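PDB 4RAJ: heme oxygenase from Chlamydomonas reinhardtii, which probably cleaves heme oxidatively to biliverdin, with release of iron and carbon monoxide, as heme oxygenases do. Local coordinates for residues F47-Y53 / W161-F166; F64-E68 / Y94-F99. All coordinates share one frame; numbering follows the deposited sequence.

Contact 1. Residues F47-Y53 / W161-F166; sequences FSDKDLY and WARKIF
A chi1 of -64° puts CG of Phe-166 anti to its own carbonyl carbon and turns the ring toward Phe-47, Lys-50 and Tyr-53, while Phe-47, with a like first torsion of -72°, lays its ring across Trp-161, Ala-162 and Ile-165. The two phenylalanines meet as an offset edge-to-face pair: the edge of Phe-47 is turned to the face of Phe-166, with planes 70° apart and Phe-47 CD1 3.9 Å from Phe-166 CZ. Phe-166 in turn presents its own edge to the face of Tyr-53, with Phe-166 CE2 3.6 Å from Tyr-53 CD2.

Together with Trp-161 these rings form an aromatic cluster in the all-helical heme oxygenase fold, wedged between the turn from helix 29-47 into helix 50-76 and the C-terminal end of helix 155-165. Trp-161 takes part mainly through CB, 3.6 Å from Phe-47 CZ, and its indole is directed off from the contact. Ile-165 brings its CD1 methyl to 3.6 Å from Phe-47 CB. Lys-50 gives a CH-pi contact, its CB lying over a face of Phe-166 at 4.0 Å from the ring centroid; the chain then bends at chi3 and carries CE back along the same ring. No hydrogen bond spans the two segments. Asp-49 is the N-cap of helix 50-76, its OD1 accepting from Asp-51 N at 2.8 Å.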
ATOM      1  N   PHE A  47      -3.253  18.817   0.375  1.00 21.87           N
ATOM      2  CA  PHE A  47      -2.347  19.643  -0.421  1.00 22.31           C
ATOM      3  C   PHE A  47      -2.329  21.094   0.042  1.00 22.64           C
ATOM      4  O   PHE A  47      -1.508  21.888  -0.416  1.00 22.95           O
ATOM      5  CB  PHE A  47      -2.717  19.586  -1.900  1.00 23.10           C
ATOM      6  CG  PHE A  47      -2.389  18.276  -2.546  1.00 24.70           C
ATOM      7  CD1 PHE A  47      -1.169  17.665  -2.304  1.00 30.18           C
ATOM      8  CD2 PHE A  47      -3.289  17.663  -3.398  1.00 27.35           C
ATOM      9  CE1 PHE A  47      -0.855  16.451  -2.896  1.00 31.28           C
ATOM     10  CE2 PHE A  47      -2.983  16.452  -3.991  1.00 32.30           C
ATOM     11  CZ  PHE A  47      -1.762  15.845  -3.736  1.00 26.20           C
ATOM     12  N   SER A  48      -3.215  21.439   0.972  1.00 23.03           N
ATOM     13  CA  SER A  48      -3.235  22.802   1.493  1.00 22.88           C
ATOM     14  C   SER A  48      -2.052  23.051   2.423  1.00 25.22           C
ATOM     15  O   SER A  48      -1.706  24.212   2.703  1.00 22.53           O
ATOM     16  CB  SER A  48      -4.556  23.091   2.224  1.00 31.29           C
ATOM     17  OG  SER A  48      -4.609  22.382   3.458  1.00 35.87           O
ATOM     18  N   ASP A  49      -1.408  21.970   2.867  1.00 22.48           N
ATOM     19  CA  ASP A  49      -0.322  22.058   3.852  1.00 27.15           C
ATOM     20  C   ASP A  49       0.595  20.833   3.755  1.00 22.88           C
ATOM     21  O   ASP A  49       0.153  19.721   4.039  1.00 23.15           O
ATOM     22  CB  ASP A  49      -0.917  22.163   5.263  1.00 26.51           C
ATOM     23  CG  ASP A  49       0.128  22.422   6.343  1.00 35.01           C
ATOM     24  OD1 ASP A  49       1.319  22.074   6.167  1.00 35.14           O
ATOM     25  OD2 ASP A  49      -0.260  22.990   7.388  1.00 37.96           O
ATOM     26  N   LYS A  50       1.868  21.032   3.405  1.00 24.77           N
ATOM     27  CA  LYS A  50       2.743  19.879   3.187  1.00 22.51           C
ATOM     28  C   LYS A  50       2.893  19.073   4.468  1.00 26.23           C
ATOM     29  O   LYS A  50       3.101  17.863   4.418  1.00 24.80           O
ATOM     30  CB  LYS A  50       4.124  20.297   2.674  1.00 27.38           C
ATOM     31  CG  LYS A  50       4.690  21.551   3.275  1.00 37.96           C
ATOM     32  CD  LYS A  50       6.022  21.888   2.611  1.00 57.43           C
ATOM     33  CE  LYS A  50       5.926  21.839   1.089  1.00 65.25           C
ATOM     34  NZ  LYS A  50       7.219  22.182   0.423  1.00 68.69           N
ATOM     35  N   ASP A  51       2.776  19.730   5.620  1.00 21.40           N
ATOM     36  CA  ASP A  51       2.872  19.000   6.887  1.00 25.03           C
ATOM     37  C   ASP A  51       1.679  18.051   7.077  1.00 24.92           C
ATOM     38  O   ASP A  51       1.828  16.940   7.584  1.00 23.82           O
ATOM     39  CB  ASP A  51       2.959  19.965   8.074  1.00 32.77           C
ATOM     40  CG  ASP A  51       4.219  20.826   8.056  1.00 44.82           C
ATOM     41  OD1 ASP A  51       5.253  20.409   7.481  1.00 42.65           O
ATOM     42  OD2 ASP A  51       4.176  21.930   8.643  1.00 51.05           O
ATOM     43  N   LEU A  52       0.495  18.504   6.675  1.00 21.59           N
ATOM     44  CA  LEU A  52      -0.698  17.678   6.737  1.00 21.13           C
ATOM     45  C   LEU A  52      -0.554  16.492   5.791  1.00 18.82           C
ATOM     46  O   LEU A  52      -0.806  15.352   6.163  1.00 19.27           O
ATOM     47  CB  LEU A  52      -1.928  18.500   6.360  1.00 26.65           C
ATOM     48  CG  LEU A  52      -3.219  18.260   7.114  1.00 43.18           C
ATOM     49  CD1 LEU A  52      -2.923  18.150   8.602  1.00 38.19           C
ATOM     50  CD2 LEU A  52      -4.149  19.439   6.825  1.00 41.46           C
ATOM     51  N   TYR A  53      -0.129  16.794   4.569  1.00 20.57           N
ATOM     52  CA  TYR A  53       0.115  15.790   3.554  1.00 19.19           C
ATOM     53  C   TYR A  53       1.058  14.694   4.070  1.00 20.35           C
ATOM     54  O   TYR A  53       0.777  13.497   3.964  1.00 19.06           O
ATOM     55  CB  TYR A  53       0.695  16.465   2.303  1.00 17.25           C
ATOM     56  CG  TYR A  53       1.172  15.503   1.249  1.00 19.07           C
ATOM     57  CD1 TYR A  53       0.269  14.850   0.416  1.00 18.08           C
ATOM     58  CD2 TYR A  53       2.526  15.242   1.085  1.00 20.04           C
ATOM     59  CE1 TYR A  53       0.712  13.961  -0.561  1.00 24.15           C
ATOM     60  CE2 TYR A  53       2.974  14.365   0.118  1.00 24.81           C
ATOM     61  CZ  TYR A  53       2.069  13.733  -0.702  1.00 27.10           C
ATOM     62  OH  TYR A  53       2.519  12.859  -1.657  1.00 23.81           O
ATOM     63  N   TRP A 161       0.514  15.698  -8.649  1.00 22.23           N
ATOM     64  CA  TRP A 161      -0.082  16.813  -7.917  1.00 23.72           C
ATOM     65  C   TRP A 161       0.852  17.330  -6.834  1.00 23.13           C
ATOM     66  O   TRP A 161       1.016  18.540  -6.686  1.00 24.51           O
ATOM     67  CB  TRP A 161      -1.424  16.412  -7.289  1.00 23.55           C
ATOM     68  CG  TRP A 161      -2.591  16.601  -8.194  1.00 28.64           C
ATOM     69  CD1 TRP A 161      -3.385  15.630  -8.726  1.00 42.30           C
ATOM     70  CD2 TRP A 161      -3.096  17.847  -8.686  1.00 29.30           C
ATOM     71  NE1 TRP A 161      -4.354  16.195  -9.521  1.00 38.80           N
ATOM     72  CE2 TRP A 161      -4.199  17.554  -9.510  1.00 36.27           C
ATOM     73  CE3 TRP A 161      -2.713  19.181  -8.519  1.00 37.13           C
ATOM     74  CZ2 TRP A 161      -4.932  18.551 -10.160  1.00 37.76           C
ATOM     75  CZ3 TRP A 161      -3.437  20.167  -9.169  1.00 34.19           C
ATOM     76  CH2 TRP A 161      -4.536  19.846  -9.977  1.00 41.72           C
ATOM     77  N   ALA A 162       1.465  16.427  -6.077  1.00 19.78           N
ATOM     78  CA  ALA A 162       2.425  16.850  -5.055  1.00 21.69           C
ATOM     79  C   ALA A 162       3.535  17.702  -5.663  1.00 27.67           C
ATOM     80  O   ALA A 162       3.888  18.762  -5.128  1.00 22.52           O
ATOM     81  CB  ALA A 162       3.024  15.632  -4.339  1.00 19.06           C
ATOM     82  N   ARG A 163       4.083  17.245  -6.788  1.00 24.91           N
ATOM     83  CA  ARG A 163       5.185  17.965  -7.414  1.00 25.08           C
ATOM     84  C   ARG A 163       4.732  19.345  -7.906  1.00 24.38           C
ATOM     85  O   ARG A 163       5.464  20.326  -7.787  1.00 27.45           O
ATOM     86  CB  ARG A 163       5.776  17.145  -8.564  1.00 21.92           C
ATOM     87  CG  ARG A 163       6.904  17.841  -9.316  1.00 28.78           C
ATOM     88  CD  ARG A 163       7.976  16.854  -9.778  1.00 37.99           C
ATOM     89  NE  ARG A 163       8.769  16.340  -8.660  1.00 30.13           N
ATOM     90  CZ  ARG A 163       8.690  15.107  -8.178  1.00 29.21           C
ATOM     91  NH1 ARG A 163       9.454  14.760  -7.146  1.00 27.44           N
ATOM     92  NH2 ARG A 163       7.855  14.221  -8.718  1.00 28.34           N
ATOM     93  N   LYS A 164       3.513  19.420  -8.425  1.00 24.01           N
ATOM     94  CA  LYS A 164       2.981  20.678  -8.937  1.00 27.73           C
ATOM     95  C   LYS A 164       2.703  21.675  -7.809  1.00 29.56           C
ATOM     96  O   LYS A 164       3.158  22.815  -7.840  1.00 26.57           O
ATOM     97  CB  LYS A 164       1.699  20.424  -9.740  1.00 28.50           C
ATOM     98  CG  LYS A 164       1.157  21.662 -10.451  1.00 39.48           C
ATOM     99  CD  LYS A 164      -0.122  21.346 -11.205  1.00 48.10           C
ATOM    100  CE  LYS A 164      -0.391  22.368 -12.303  1.00 59.88           C
ATOM    101  NZ  LYS A 164       0.464  22.123 -13.502  1.00 60.40           N
ATOM    102  N   ILE A 165       1.955  21.239  -6.809  1.00 27.38           N
ATOM    103  CA  ILE A 165       1.505  22.134  -5.756  1.00 26.55           C
ATOM    104  C   ILE A 165       2.631  22.522  -4.795  1.00 29.52           C
ATOM    105  O   ILE A 165       2.718  23.677  -4.364  1.00 29.67           O
ATOM    106  CB  ILE A 165       0.337  21.506  -4.981  1.00 28.57           C
ATOM    107  CG1 ILE A 165      -0.866  21.346  -5.916  1.00 31.73           C
ATOM    108  CG2 ILE A 165      -0.039  22.355  -3.773  1.00 29.62           C
ATOM    109  CD1 ILE A 165      -2.081  20.727  -5.270  1.00 34.13           C
ATOM    110  N   PHE A 166       3.506  21.571  -4.482  1.00 26.32           N
ATOM    111  CA  PHE A 166       4.587  21.832  -3.539  1.00 26.91           C
ATOM    112  C   PHE A 166       5.845  22.313  -4.235  1.00 31.85           C
ATOM    113  O   PHE A 166       6.857  22.535  -3.580  1.00 30.81           O
ATOM    114  CB  PHE A 166       4.915  20.585  -2.722  1.00 24.27           C
ATOM    115  CG  PHE A 166       3.792  20.130  -1.829  1.00 26.58           C
ATOM    116  CD1 PHE A 166       2.917  21.046  -1.262  1.00 23.85           C
ATOM    117  CD2 PHE A 166       3.616  18.783  -1.560  1.00 26.55           C
ATOM    118  CE1 PHE A 166       1.884  20.635  -0.441  1.00 30.44           C
ATOM    119  CE2 PHE A 166       2.580  18.358  -0.739  1.00 24.42           C
ATOM    120  CZ  PHE A 166       1.709  19.288  -0.181  1.00 28.13           C
TER

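Contact 2. Residues F64-E68 / Y94-F99; sequences FVALE and YRAPGF
Glu-68 reaches from helix 50-76 to the start of helix 96-107 and takes two backbone N-H groups with one carboxylate, a bidentate grip on the N-terminal end of a helix in this all-helical heme oxygenase fold. Arg-95 N gives Glu-68 OE2 a nearly straight bond of 2.7 Å (174°), and Ala-96 N gives Glu-68 OE1 one of 3.1 Å. Each oxygen is met on its syn side, by a donor tilted somewhat out of the carboxylate plane. The helix end and these N-H groups would probably stabilise the negative charge, and OE2 has a further partner in His-148 of helix 140-151.

Beyond CG the Glu-68 chain is extended (chi2 161°), which carries the carboxylate out to those N-H groups, and it runs antiparallel to the Tyr-94 side chain. Its CG sits over the centre of the Tyr-94 ring, 3.5 Å from the centroid, and the carboxylate is stacked within 11° of parallel to the ring. The far end of that tyrosine is tied back to helix 50-76 through a hydrogen bond between OH and Asp-72.

The carboxylate and its stacked tyrosine are closely packed, and so is the apolar flank beside them. Arg-95 CB lies over a face of Phe-64, offset toward the rim, and Phe-99 CE1 comes to 3.5 Å from Phe-64 CD2, although those two rings, nearly parallel, are displaced and share little face. The guanidinium of Arg-95 turns off elsewhere, to Ala-176 O, Asp-178 O and the ring of Tyr-179.

The looser margin lies at Val-65, partly exposed, and at the exposed Pro-97. There Val-65 CG2 rests 3.9 Å from Ala-96 CB, while Pro-97 CD comes no nearer to Glu-68 OE1 than 4.1 Å.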
ATOM      1  N   PHE A  64       2.794   0.108   5.056  1.00 16.53           N
ATOM      2  CA  PHE A  64       3.791  -0.609   4.271  1.00 16.43           C
ATOM      3  C   PHE A  64       4.926  -1.198   5.116  1.00 20.60           C
ATOM      4  O   PHE A  64       5.441  -2.254   4.770  1.00 21.73           O
ATOM      5  CB  PHE A  64       4.347   0.293   3.156  1.00 17.54           C
ATOM      6  CG  PHE A  64       3.395   0.422   2.003  1.00 17.71           C
ATOM      7  CD1 PHE A  64       3.267  -0.605   1.081  1.00 18.38           C
ATOM      8  CD2 PHE A  64       2.578   1.529   1.876  1.00 26.09           C
ATOM      9  CE1 PHE A  64       2.355  -0.509   0.029  1.00 18.80           C
ATOM     10  CE2 PHE A  64       1.660   1.632   0.827  1.00 25.23           C
ATOM     11  CZ  PHE A  64       1.554   0.612  -0.091  1.00 16.94           C
ATOM     12  N   VAL A  65       5.320  -0.550   6.209  1.00 18.73           N
ATOM     13  CA  VAL A  65       6.298  -1.182   7.104  1.00 16.64           C
ATOM     14  C   VAL A  65       5.767  -2.547   7.564  1.00 20.79           C
ATOM     15  O   VAL A  65       6.485  -3.550   7.533  1.00 22.03           O
ATOM     16  CB  VAL A  65       6.607  -0.306   8.341  1.00 22.80           C
ATOM     17  CG1 VAL A  65       7.235  -1.138   9.446  1.00 26.23           C
ATOM     18  CG2 VAL A  65       7.522   0.858   7.954  1.00 25.54           C
ATOM     19  N   ALA A  66       4.489  -2.578   7.946  1.00 18.02           N
ATOM     20  CA  ALA A  66       3.880  -3.783   8.506  1.00 17.87           C
ATOM     21  C   ALA A  66       3.788  -4.901   7.465  1.00 20.62           C
ATOM     22  O   ALA A  66       4.176  -6.038   7.732  1.00 20.25           O
ATOM     23  CB  ALA A  66       2.491  -3.470   9.064  1.00 22.67           C
ATOM     24  N   LEU A  67       3.240  -4.573   6.296  1.00 16.93           N
ATOM     25  CA  LEU A  67       3.097  -5.528   5.201  1.00 19.57           C
ATOM     26  C   LEU A  67       4.455  -6.084   4.758  1.00 22.79           C
ATOM     27  O   LEU A  67       4.637  -7.300   4.567  1.00 18.81           O
ATOM     28  CB  LEU A  67       2.379  -4.858   4.023  1.00 17.85           C
ATOM     29  CG  LEU A  67       2.126  -5.622   2.727  1.00 22.35           C
ATOM     30  CD1 LEU A  67       1.560  -7.010   3.000  1.00 22.01           C
ATOM     31  CD2 LEU A  67       1.163  -4.821   1.873  1.00 21.83           C
ATOM     32  N   GLU A  68       5.431  -5.200   4.605  1.00 21.18           N
ATOM     33  CA  GLU A  68       6.713  -5.635   4.085  1.00 22.70           C
ATOM     34  C   GLU A  68       7.514  -6.417   5.137  1.00 22.25           C
ATOM     35  O   GLU A  68       8.266  -7.325   4.793  1.00 22.83           O
ATOM     36  CB  GLU A  68       7.483  -4.417   3.540  1.00 21.34           C
ATOM     37  CG  GLU A  68       6.895  -3.994   2.181  1.00 20.35           C
ATOM     38  CD  GLU A  68       7.240  -2.579   1.736  1.00 22.71           C
ATOM     39  OE1 GLU A  68       8.238  -2.016   2.228  1.00 16.80           O
ATOM     40  OE2 GLU A  68       6.504  -2.047   0.875  1.00 19.67           O
ATOM     41  N   TYR A  94       8.608  -2.709  -3.186  1.00 20.58           N
ATOM     42  CA  TYR A  94       8.509  -2.259  -1.799  1.00 18.46           C
ATOM     43  C   TYR A  94       8.499  -0.727  -1.701  1.00 19.96           C
ATOM     44  O   TYR A  94       9.230  -0.048  -2.432  1.00 19.05           O
ATOM     45  CB  TYR A  94       9.662  -2.816  -0.961  1.00 20.38           C
ATOM     46  CG  TYR A  94       9.465  -4.231  -0.436  1.00 21.58           C
ATOM     47  CD1 TYR A  94       8.564  -5.113  -1.031  1.00 22.55           C
ATOM     48  CD2 TYR A  94      10.181  -4.675   0.673  1.00 26.91           C
ATOM     49  CE1 TYR A  94       8.395  -6.413  -0.534  1.00 25.53           C
ATOM     50  CE2 TYR A  94      10.020  -5.964   1.172  1.00 28.94           C
ATOM     51  CZ  TYR A  94       9.135  -6.831   0.562  1.00 31.00           C
ATOM     52  OH  TYR A  94       8.985  -8.117   1.072  1.00 30.24           O
ATOM     53  N   ARG A  95       7.699  -0.214  -0.764  1.00 17.75           N
ATOM     54  CA  ARG A  95       7.401   1.205  -0.631  1.00 20.06           C
ATOM     55  C   ARG A  95       7.841   1.832   0.695  1.00 18.10           C
ATOM     56  O   ARG A  95       7.936   3.052   0.772  1.00 19.35           O
ATOM     57  CB  ARG A  95       5.879   1.457  -0.767  1.00 17.32           C
ATOM     58  CG  ARG A  95       5.256   1.120  -2.117  1.00 17.33           C
ATOM     59  CD  ARG A  95       5.784   2.082  -3.209  1.00 16.13           C
ATOM     60  NE  ARG A  95       7.000   1.566  -3.837  1.00 18.97           N
ATOM     61  CZ  ARG A  95       7.836   2.297  -4.580  1.00 20.18           C
ATOM     62  NH1 ARG A  95       7.588   3.585  -4.784  1.00 20.80           N
ATOM     63  NH2 ARG A  95       8.928   1.742  -5.113  1.00 19.22           N
ATOM     64  N   ALA A  96       8.046   1.044   1.747  1.00 20.82           N
ATOM     65  CA  ALA A  96       8.271   1.671   3.074  1.00 19.54           C
ATOM     66  C   ALA A  96       9.505   2.611   3.087  1.00 22.35           C
ATOM     67  O   ALA A  96       9.448   3.697   3.676  1.00 19.29           O
ATOM     68  CB  ALA A  96       8.394   0.611   4.173  1.00 18.64           C
ATOM     69  N   PRO A  97      10.608   2.216   2.423  1.00 18.25           N
ATOM     70  CA  PRO A  97      11.714   3.182   2.435  1.00 20.74           C
ATOM     71  C   PRO A  97      11.396   4.486   1.704  1.00 22.73           C
ATOM     72  O   PRO A  97      11.805   5.545   2.182  1.00 17.92           O
ATOM     73  CB  PRO A  97      12.844   2.430   1.726  1.00 29.41           C
ATOM     74  CG  PRO A  97      12.543   0.994   1.977  1.00 30.10           C
ATOM     75  CD  PRO A  97      11.042   0.914   1.875  1.00 19.21           C
ATOM     76  N   GLY A  98      10.677   4.411   0.583  1.00 19.15           N
ATOM     77  CA  GLY A  98      10.213   5.605  -0.112  1.00 22.18           C
ATOM     78  C   GLY A  98       9.298   6.490   0.741  1.00 23.31           C
ATOM     79  O   GLY A  98       9.442   7.724   0.774  1.00 18.04           O
ATOM     80  N   PHE A  99       8.353   5.872   1.441  1.00 17.42           N
ATOM     81  CA  PHE A  99       7.499   6.635   2.362  1.00 18.52           C
ATOM     82  C   PHE A  99       8.323   7.293   3.459  1.00 17.45           C
ATOM     83  O   PHE A  99       8.113   8.443   3.810  1.00 17.65           O
ATOM     84  CB  PHE A  99       6.436   5.738   3.013  1.00 17.90           C
ATOM     85  CG  PHE A  99       5.186   5.572   2.184  1.00 20.19           C
ATOM     86  CD1 PHE A  99       5.115   4.568   1.228  1.00 25.98           C
ATOM     87  CD2 PHE A  99       4.082   6.407   2.377  1.00 18.34           C
ATOM     88  CE1 PHE A  99       3.980   4.401   0.473  1.00 29.22           C
ATOM     89  CE2 PHE A  99       2.949   6.252   1.628  1.00 20.11           C
ATOM     90  CZ  PHE A  99       2.892   5.242   0.670  1.00 21.83           C
TER

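In the fold
Both contacts draw on helix 50-76: contact 1 uses its first turn and the approach to it, contact 2 a stretch past its middle. Along the chain the order is 47-53, 64-68, 94-99 and 161-166, so contact 2 closes a short span within the much longer one bridged by contact 1. Their centres lie 21 Å apart and their nearest atoms about 7 Å. Contact 2 is buried near the centre of the chain and joins helix 50-76 to helix 96-107; contact 1, farther out, joins its start and the preceding turn to the end of helix 155-165. One long helix is thus packed against different partners at two levels of a single all-helical domain.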